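Local coordinates for 2-oxoglutarate (2OG) and Fe(II)-dependent oxygenase superfamily protein (PDB 6KWA) that probably catalyses the irreversible, 2-oxoglutarate-dependent oxidation of the auxin indole-3-acetic acid to inactive 2-oxoindole-3-acetic acid, at residues N152-K157 and H228-K233; K46-L51 and M237-A242. All blocks are in the same frame, centred on the assembly; numbering follows the deposited sequence.

Contact 1: residues N152-K157 and H228-K233. With MG (magnesium ion), chain D.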
# COMPACT_ATOMS: atom_id res chain seq x y z
N ASN A 152 6.85 1.65 8.11
CA ASN A 152 6.53 2.82 8.86
C ASN A 152 6.53 2.54 10.35
O ASN A 152 6.13 1.45 10.76
CB ASN A 152 5.15 3.32 8.43
CG ASN A 152 5.00 3.39 6.90
OD1 ASN A 152 5.60 4.24 6.25
ND2 ASN A 152 4.22 2.46 6.33
N LYS A 153 7.00 3.51 11.15
CA LYS A 153 6.93 3.46 12.62
C LYS A 153 6.20 4.69 13.13
O LYS A 153 6.68 5.82 12.93
CB LYS A 153 8.32 3.39 13.25
CG LYS A 153 8.34 3.46 14.78
CD LYS A 153 9.69 3.00 15.36
CE LYS A 153 9.97 3.57 16.74
NZ LYS A 153 11.11 2.82 17.36
N TYR A 154 5.03 4.51 13.73
CA TYR A 154 4.29 5.65 14.27
C TYR A 154 4.53 5.73 15.76
O TYR A 154 4.37 4.72 16.46
CB TYR A 154 2.77 5.55 13.99
CG TYR A 154 2.50 5.51 12.54
CD1 TYR A 154 2.31 6.69 11.84
CD2 TYR A 154 2.52 4.31 11.84
CE1 TYR A 154 2.11 6.68 10.50
CE2 TYR A 154 2.33 4.28 10.49
CZ TYR A 154 2.13 5.46 9.83
OH TYR A 154 1.94 5.38 8.48
N HIS A 155 4.89 6.91 16.24
CA HIS A 155 5.02 7.07 17.65
C HIS A 155 4.00 8.06 18.23
O HIS A 155 4.12 9.28 18.05
CB HIS A 155 6.41 7.57 17.98
CG HIS A 155 6.64 7.71 19.46
ND1 HIS A 155 7.55 8.62 19.97
CD2 HIS A 155 6.06 7.09 20.52
CE1 HIS A 155 7.53 8.51 21.30
NE2 HIS A 155 6.64 7.59 21.65
N PHE A 156 2.96 7.56 18.89
CA PHE A 156 1.93 8.42 19.48
C PHE A 156 2.15 8.55 20.99
O PHE A 156 2.25 7.56 21.70
CB PHE A 156 0.53 7.86 19.15
CG PHE A 156 0.25 7.80 17.67
CD1 PHE A 156 0.59 8.87 16.85
CD2 PHE A 156 -0.27 6.67 17.08
CE1 PHE A 156 0.37 8.82 15.51
CE2 PHE A 156 -0.50 6.62 15.73
CZ PHE A 156 -0.17 7.70 14.94
N LYS A 157 2.24 9.80 21.46
CA LYS A 157 2.43 10.12 22.87
C LYS A 157 1.11 10.60 23.49
O LYS A 157 0.19 10.88 22.73
CB LYS A 157 3.50 11.21 23.02
CG LYS A 157 4.70 10.74 23.87
CD LYS A 157 6.09 11.04 23.25
CE LYS A 157 7.10 10.21 23.97
NZ LYS A 157 8.49 10.69 23.56
N HIS A 228 -7.53 9.04 2.81
CA HIS A 228 -7.42 8.34 4.08
C HIS A 228 -6.43 9.01 5.04
O HIS A 228 -5.58 9.82 4.64
CB HIS A 228 -7.01 6.87 3.83
CG HIS A 228 -5.76 6.71 3.03
ND1 HIS A 228 -5.71 6.93 1.67
CD2 HIS A 228 -4.51 6.30 3.39
CE1 HIS A 228 -4.48 6.69 1.23
NE2 HIS A 228 -3.74 6.31 2.25
N ARG A 229 -6.54 8.63 6.30
CA ARG A 229 -5.65 9.14 7.34
C ARG A 229 -5.62 8.14 8.47
O ARG A 229 -6.53 7.30 8.60
CB ARG A 229 -6.12 10.49 7.88
CG ARG A 229 -7.60 10.47 8.11
CD ARG A 229 -8.10 11.65 8.90
NE ARG A 229 -9.49 11.41 9.31
CZ ARG A 229 -10.26 12.34 9.87
NH1 ARG A 229 -9.78 13.56 10.06
NH2 ARG A 229 -11.51 12.05 10.21
N VAL A 230 -4.61 8.25 9.32
CA VAL A 230 -4.54 7.42 10.51
C VAL A 230 -4.77 8.31 11.74
O VAL A 230 -4.14 9.35 11.91
CB VAL A 230 -3.20 6.66 10.62
CG1 VAL A 230 -2.03 7.62 10.47
CG2 VAL A 230 -3.13 5.91 11.94
N GLN A 231 -5.73 7.90 12.55
CA GLN A 231 -6.08 8.62 13.77
C GLN A 231 -5.43 7.98 14.99
O GLN A 231 -5.35 6.76 15.09
CB GLN A 231 -7.59 8.64 13.95
CG GLN A 231 -8.22 9.96 13.67
CD GLN A 231 -9.57 10.03 14.31
OE1 GLN A 231 -10.17 9.01 14.64
NE2 GLN A 231 -10.08 11.25 14.49
N CYS A 232 -4.98 8.81 15.92
CA CYS A 232 -4.42 8.28 17.15
C CYS A 232 -5.51 7.89 18.15
O CYS A 232 -6.33 8.72 18.52
CB CYS A 232 -3.48 9.29 17.79
SG CYS A 232 -3.01 8.82 19.45
N LYS A 233 -5.49 6.64 18.62
CA LYS A 233 -6.55 6.16 19.51
C LYS A 233 -5.96 5.93 20.90
O LYS A 233 -6.66 5.99 21.91
CB LYS A 233 -7.20 4.86 19.00
CG LYS A 233 -8.15 5.01 17.79
CD LYS A 233 -8.81 3.67 17.38
CE LYS A 233 -7.84 2.73 16.66
NZ LYS A 233 -8.53 1.58 15.98
MG MG D . -1.66 6.21 2.46
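F156 and C232, each just beyond the end of its strand, form the tight end of a contact that faces two strands of the double-stranded beta-helix across the interior of the fold, strand 147-155 in the larger mixed sheet and strand 228-231 in the smaller antiparallel one. C232 CB lies over one face of the F156 ring, 4.1 Å from its centroid and 14° off the normal, a CH-pi contact displaced toward the rim. The sulfur sits farther off-axis: C232 SG approaches the same ring obliquely, 4.5 Å from the centroid and 37° off the normal, and rests 3.7 Å from F156 CB. That placement follows from chi1 of C232, 169°, which swings SG opposite the backbone N and back over the root of the phenylalanine side chain.

Two residues earlier in each segment, within the strands, the packing is looser. Y154 and V230 meet through a single apolar approach, Y154 CE1 to V230 CG1 at 4.2 Å, with the methyl oblique to the ring. V230 also packs on V166 of its own sheet and on R238 of the facing one. The solvent side lies on the outward-pointing alternates: K157 and K233 are exposed, and their CB atoms point away from the facing strand.

The interior side leads to the active site. N152 and Y154 belong to the 2-oxoglutarate site seen in this protein, although no cosubstrate is bound here; N152 is held by Y81 through OD1 and by S240 through ND2. At the start of the opposing strand, H228 joins H169 and D171 in the facial triad of this oxygenase family, here carrying magnesium. Its ND1 is hydrogen-bonded to V226 O, which together with the metal bond should fix the ring's rotation; H228 NE2 binds the magnesium ion at 2.1 Å.

Contact 2: residues K46-L51 and M237-A242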
# COMPACT_ATOMS: atom_id res chain seq x y z
N LYS A 46 8.37 -8.37 12.57
CA LYS A 46 9.42 -8.42 13.57
C LYS A 46 10.70 -7.80 13.00
O LYS A 46 11.40 -7.06 13.68
CB LYS A 46 9.70 -9.86 14.01
CG LYS A 46 8.57 -10.59 14.71
CD LYS A 46 9.08 -11.99 15.12
CE LYS A 46 8.07 -12.77 15.95
NZ LYS A 46 6.98 -13.24 15.03
N THR A 47 10.99 -8.13 11.74
CA THR A 47 12.17 -7.57 11.06
C THR A 47 12.05 -6.04 11.06
O THR A 47 13.03 -5.35 11.29
CB THR A 47 12.30 -8.09 9.62
OG1 THR A 47 12.47 -9.51 9.66
CG2 THR A 47 13.48 -7.48 8.87
N VAL A 48 10.84 -5.53 10.81
CA VAL A 48 10.57 -4.10 10.74
C VAL A 48 10.82 -3.39 12.07
O VAL A 48 11.43 -2.33 12.12
CB VAL A 48 9.10 -3.81 10.33
CG1 VAL A 48 8.72 -2.37 10.69
CG2 VAL A 48 8.89 -4.09 8.82
N ILE A 49 10.30 -3.97 13.14
CA ILE A 49 10.55 -3.45 14.46
C ILE A 49 12.06 -3.43 14.69
O ILE A 49 12.61 -2.46 15.21
CB ILE A 49 9.83 -4.28 15.53
CG1 ILE A 49 8.32 -4.13 15.34
CG2 ILE A 49 10.24 -3.84 16.91
CD1 ILE A 49 7.48 -5.05 16.24
N ASP A 50 12.74 -4.48 14.27
CA ASP A 50 14.18 -4.55 14.45
C ASP A 50 14.96 -3.57 13.55
O ASP A 50 15.95 -2.97 13.99
CB ASP A 50 14.69 -5.97 14.19
CG ASP A 50 16.06 -6.19 14.80
OD1 ASP A 50 16.16 -6.03 16.04
OD2 ASP A 50 17.04 -6.48 14.07
N LEU A 51 14.56 -3.44 12.28
CA LEU A 51 15.27 -2.50 11.41
C LEU A 51 15.18 -1.08 11.98
O LEU A 51 16.16 -0.32 11.91
CB LEU A 51 14.73 -2.54 9.97
CG LEU A 51 15.03 -3.86 9.27
CD1 LEU A 51 14.58 -3.88 7.82
CD2 LEU A 51 16.53 -4.19 9.36
N MET A 237 3.07 2.62 20.18
CA MET A 237 3.93 2.43 19.01
C MET A 237 3.17 1.60 18.00
O MET A 237 2.46 0.67 18.36
CB MET A 237 5.24 1.72 19.38
CG MET A 237 6.20 2.57 20.17
SD MET A 237 7.06 3.78 19.15
CE MET A 237 8.29 4.37 20.31
N ARG A 238 3.27 1.98 16.74
CA ARG A 238 2.49 1.33 15.70
C ARG A 238 3.42 1.10 14.49
O ARG A 238 4.22 1.97 14.15
CB ARG A 238 1.26 2.19 15.39
CG ARG A 238 0.37 1.76 14.25
CD ARG A 238 -0.84 2.69 14.20
NE ARG A 238 -1.76 2.32 13.12
CZ ARG A 238 -1.56 2.63 11.84
NH1 ARG A 238 -0.47 3.29 11.50
NH2 ARG A 238 -2.43 2.26 10.91
N TYR A 239 3.38 -0.09 13.91
CA TYR A 239 4.22 -0.42 12.77
C TYR A 239 3.36 -0.87 11.61
O TYR A 239 2.46 -1.65 11.80
CB TYR A 239 5.19 -1.54 13.14
CG TYR A 239 6.14 -1.18 14.27
CD1 TYR A 239 7.36 -0.56 14.01
CD2 TYR A 239 5.80 -1.46 15.59
CE1 TYR A 239 8.21 -0.23 15.03
CE2 TYR A 239 6.66 -1.14 16.63
CZ TYR A 239 7.86 -0.52 16.35
OH TYR A 239 8.72 -0.19 17.37
N SER A 240 3.63 -0.38 10.40
CA SER A 240 2.86 -0.82 9.23
C SER A 240 3.81 -1.05 8.07
O SER A 240 4.91 -0.45 8.00
CB SER A 240 1.77 0.17 8.86
OG SER A 240 2.30 1.31 8.22
N ILE A 241 3.43 -1.97 7.19
CA ILE A 241 4.20 -2.23 5.99
C ILE A 241 3.35 -1.91 4.77
O ILE A 241 2.28 -2.52 4.61
CB ILE A 241 4.63 -3.70 5.91
CG1 ILE A 241 5.25 -4.14 7.24
CG2 ILE A 241 5.52 -3.89 4.73
CD1 ILE A 241 5.19 -5.67 7.47
N ALA A 242 3.83 -1.01 3.91
CA ALA A 242 3.06 -0.63 2.71
C ALA A 242 3.82 -0.98 1.45
O ALA A 242 5.05 -0.77 1.38
CB ALA A 242 2.72 0.86 2.72
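With chi1 of -65°, I49 sets CG1 opposite its own carbonyl carbon, and Y239, its CG likewise anti to the carbonyl carbon, carries its ring out from the strand to receive it. The result is a helix-on-sheet contact in which helix 38-51 of the N-terminal region packs against part of the outer surface of the major sheet of the double-stranded beta-helix. The local axes pass 9.0 Å apart, and their chain directions differ by 116°, so the helix runs across the strand and meets it through a few residues.

The centre of the contact is a CH-pi interaction. I49 CG1 stands 3.5 Å from the centroid of the Y239 ring and only 7° off the normal, almost directly over the middle of the face. The isoleucine runs roughly perpendicular to the tyrosine side chain: I49 CD1 reaches over the CD2-CE2 side of the ring, whereas I49 CG2 comes 4.0 Å from Y239 OH. V48 occupies the neighbouring position; its CG1 approaches Y239 CD1 obliquely at 4.0 Å, the valine and tyrosine lying alongside one another and pointing opposite ways. Replacing Y239 with an alanine would probably leave I49 CG1 without its aromatic face and open a gap between helix and strand beside V48.

Strand alternation separates this packing from the cosubstrate site. R238 and S240, both seen to bind 2-oxoglutarate in this protein, direct their side chains to the other side of the sheet, where R238 is salt-bridged to D180. Y239 and I241 face the helical layer instead; F52 and K153 also pack on the tyrosine, and Y115 of helix 106-133 touches I241. At the inner end of the contact, the other V48 methyl, CG2, meets I241 CG1 at 4.0 Å.

From the N terminus, helix 38-51 comes first, and contact 2 closes the long loop from it to strand 237-245, with 185 residues between its segments. Contact 1 falls wholly within that span, joining 152-157 to 228-233 across 70 residues, so the two nest without crossing. Contact 2 ties the N-terminal helical layer to the outside of the major sheet; contact 1 ties the inside of that sheet to the minor one. Strands 147-155 and 237-245 are neighbours, and the contacts meet there: Y154 N lies 2.7 Å from R238 O and N152 N lies 2.9 Å from S240 O, both probable hydrogen bonds.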